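Local structure of alpha-aminoadipate carrier protein lysW (Sulfolobus tokodaii, 3VPB) at residues 6-11 with 31-36. The protein carries covalently bound intermediates of arginine and lysine biosynthesis, with bound glutamate turned stepwise into ornithine and bound alpha-aminoadipate into lysine. Residues are numbered along the deposited sequence; the frame is centred on the assembly and turned at random.
Sequences CPVCNG and AQLEVY. With ZN (zinc ion), chain B.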
loop_
_atom_site.group_PDB
_atom_site.type_symbol
_atom_site.label_atom_id
_atom_site.label_comp_id
_atom_site.label_asym_id
_atom_site.label_seq_id
_atom_site.Cartn_x
_atom_site.Cartn_y
_atom_site.Cartn_z
ATOM N N CYS E 6 -26.819 10.510 9.980
ATOM C CA CYS E 6 -25.435 10.357 9.531
ATOM C C CYS E 6 -24.622 9.500 10.516
ATOM O O CYS E 6 -24.549 9.824 11.701
ATOM C CB CYS E 6 -24.806 11.736 9.358
ATOM S SG CYS E 6 -23.116 11.710 8.760
ATOM N N PRO E 7 -24.006 8.409 10.032
ATOM C CA PRO E 7 -23.240 7.503 10.888
ATOM C C PRO E 7 -21.926 8.132 11.365
ATOM O O PRO E 7 -21.185 7.521 12.146
ATOM C CB PRO E 7 -22.950 6.323 9.959
ATOM C CG PRO E 7 -22.887 6.920 8.609
ATOM C CD PRO E 7 -23.898 8.039 8.610
ATOM N N VAL E 8 -21.656 9.349 10.898
ATOM C CA VAL E 8 -20.402 10.044 11.175
ATOM C C VAL E 8 -20.617 11.174 12.171
ATOM O O VAL E 8 -19.912 11.241 13.182
ATOM C CB VAL E 8 -19.756 10.573 9.872
ATOM C CG1 VAL E 8 -18.557 11.490 10.174
ATOM C CG2 VAL E 8 -19.341 9.412 8.988
ATOM N N CYS E 9 -21.591 12.046 11.894
ATOM C CA CYS E 9 -21.836 13.236 12.716
ATOM C C CYS E 9 -23.168 13.252 13.474
ATOM O O CYS E 9 -23.398 14.139 14.308
ATOM C CB CYS E 9 -21.731 14.502 11.864
ATOM S SG CYS E 9 -23.135 14.827 10.769
ATOM N N ASN E 10 -24.045 12.295 13.164
ATOM C CA ASN E 10 -25.380 12.212 13.781
ATOM C C ASN E 10 -26.313 13.363 13.411
ATOM O O ASN E 10 -27.387 13.537 13.997
ATOM C CB ASN E 10 -25.273 12.040 15.303
ATOM C CG ASN E 10 -24.642 10.725 15.688
ATOM O OD1 ASN E 10 -24.117 10.567 16.790
ATOM N ND2 ASN E 10 -24.687 9.757 14.769
ATOM N N GLY E 11 -25.904 14.139 12.419
ATOM C CA GLY E 11 -26.763 15.159 11.852
ATOM C C GLY E 11 -27.914 14.498 11.111
ATOM O O GLY E 11 -27.969 13.273 10.978
ATOM N N ALA E 31 -18.371 13.818 5.249
ATOM C CA ALA E 31 -18.440 12.380 5.002
ATOM C C ALA E 31 -19.139 12.082 3.681
ATOM O O ALA E 31 -20.082 12.778 3.276
ATOM C CB ALA E 31 -19.140 11.658 6.148
ATOM N N GLN E 32 -18.633 11.057 3.005
ATOM C CA GLN E 32 -19.300 10.460 1.864
ATOM C C GLN E 32 -19.979 9.211 2.394
ATOM O O GLN E 32 -19.358 8.441 3.132
ATOM C CB GLN E 32 -18.285 10.097 0.790
ATOM C CG GLN E 32 -17.969 11.236 -0.190
ATOM C CD GLN E 32 -18.826 11.176 -1.439
ATOM O OE1 GLN E 32 -18.349 10.825 -2.525
ATOM N NE2 GLN E 32 -20.110 11.493 -1.289
ATOM N N LEU E 33 -21.252 9.033 2.034
ATOM C CA LEU E 33 -22.098 8.005 2.633
ATOM C C LEU E 33 -22.731 7.158 1.542
ATOM O O LEU E 33 -22.930 7.632 0.426
ATOM C CB LEU E 33 -23.198 8.646 3.508
ATOM C CG LEU E 33 -22.717 9.618 4.605
ATOM C CD1 LEU E 33 -23.885 10.402 5.259
ATOM C CD2 LEU E 33 -21.896 8.895 5.654
ATOM N N GLU E 34 -23.035 5.906 1.866
ATOM C CA GLU E 34 -23.730 5.015 0.951
ATOM C C GLU E 34 -25.068 4.641 1.560
ATOM O O GLU E 34 -25.140 4.320 2.745
ATOM C CB GLU E 34 -22.905 3.754 0.751
ATOM C CG GLU E 34 -23.298 2.923 -0.455
ATOM C CD GLU E 34 -22.103 2.159 -1.013
ATOM O OE1 GLU E 34 -22.147 1.775 -2.202
ATOM O OE2 GLU E 34 -21.113 1.947 -0.257
ATOM N N VAL E 35 -26.134 4.663 0.768
ATOM C CA VAL E 35 -27.393 4.133 1.304
ATOM C C VAL E 35 -27.430 2.602 1.192
ATOM O O VAL E 35 -26.887 2.020 0.241
ATOM C CB VAL E 35 -28.707 4.904 0.829
ATOM C CG1 VAL E 35 -28.428 6.053 -0.136
ATOM C CG2 VAL E 35 -29.847 3.971 0.377
ATOM N N TYR E 36 -28.003 1.955 2.207
ATOM C CA TYR E 36 -28.157 0.503 2.191
ATOM C C TYR E 36 -29.473 0.124 2.860
ATOM O O TYR E 36 -30.105 0.949 3.518
ATOM C CB TYR E 36 -26.953 -0.203 2.850
ATOM C CG TYR E 36 -26.866 -0.077 4.356
ATOM C CD1 TYR E 36 -27.252 -1.137 5.189
ATOM C CD2 TYR E 36 -26.379 1.086 4.951
ATOM C CE1 TYR E 36 -27.165 -1.031 6.581
ATOM C CE2 TYR E 36 -26.277 1.197 6.341
ATOM C CZ TYR E 36 -26.675 0.132 7.145
ATOM O OH TYR E 36 -26.599 0.240 8.509
HETATM ZN ZN ZN B . -22.636 13.882 8.704
#
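Leu33 faces the zinc loop 6-11 from strand 32-38 and spreads its two methyls over Pro7, Val8 and the sulfur of Cys6. Leu33 CD2 meets the Pro7 ring tip to tip, 3.7 Å from Pro7 CD, and has Val8 CG2 more loosely beside it. Leu33 CD1 turns to a zinc ligand, 3.8 Å from Cys6 SG. Two residues back along the chain, Ala31 CB sits against the fork of Val8, nearest to Val8 CG2 at 3.6 Å. With CG1 anti to the backbone N (chi1 171°), Val8 has both methyls within touch of that CB. An alanine in place of Leu33 would probably open a gap between strand and loop, with Pro7 CD and CG and one side of Cys6 SG losing the methyls that lie against them.

No hydrogen bond crosses the contact; the polar work is done inside the loop. Cys6 SG binds zinc at 2.2 Å and accepts N-H bonds from Val8 and Cys9, while Cys9 SG binds zinc and accepts from Gly11 N at 3.3 Å. Cys6 O receives both the backbone N and ND2 of Asn10. This is the CxxC turn of a zinc ribbon, whose metal site His27 and Cys29 complete.

The N-H bonds probably temper the thiolate charge. Metal and polar bonds hold the loop itself, and van der Waals contacts alone join it to segment 31-36.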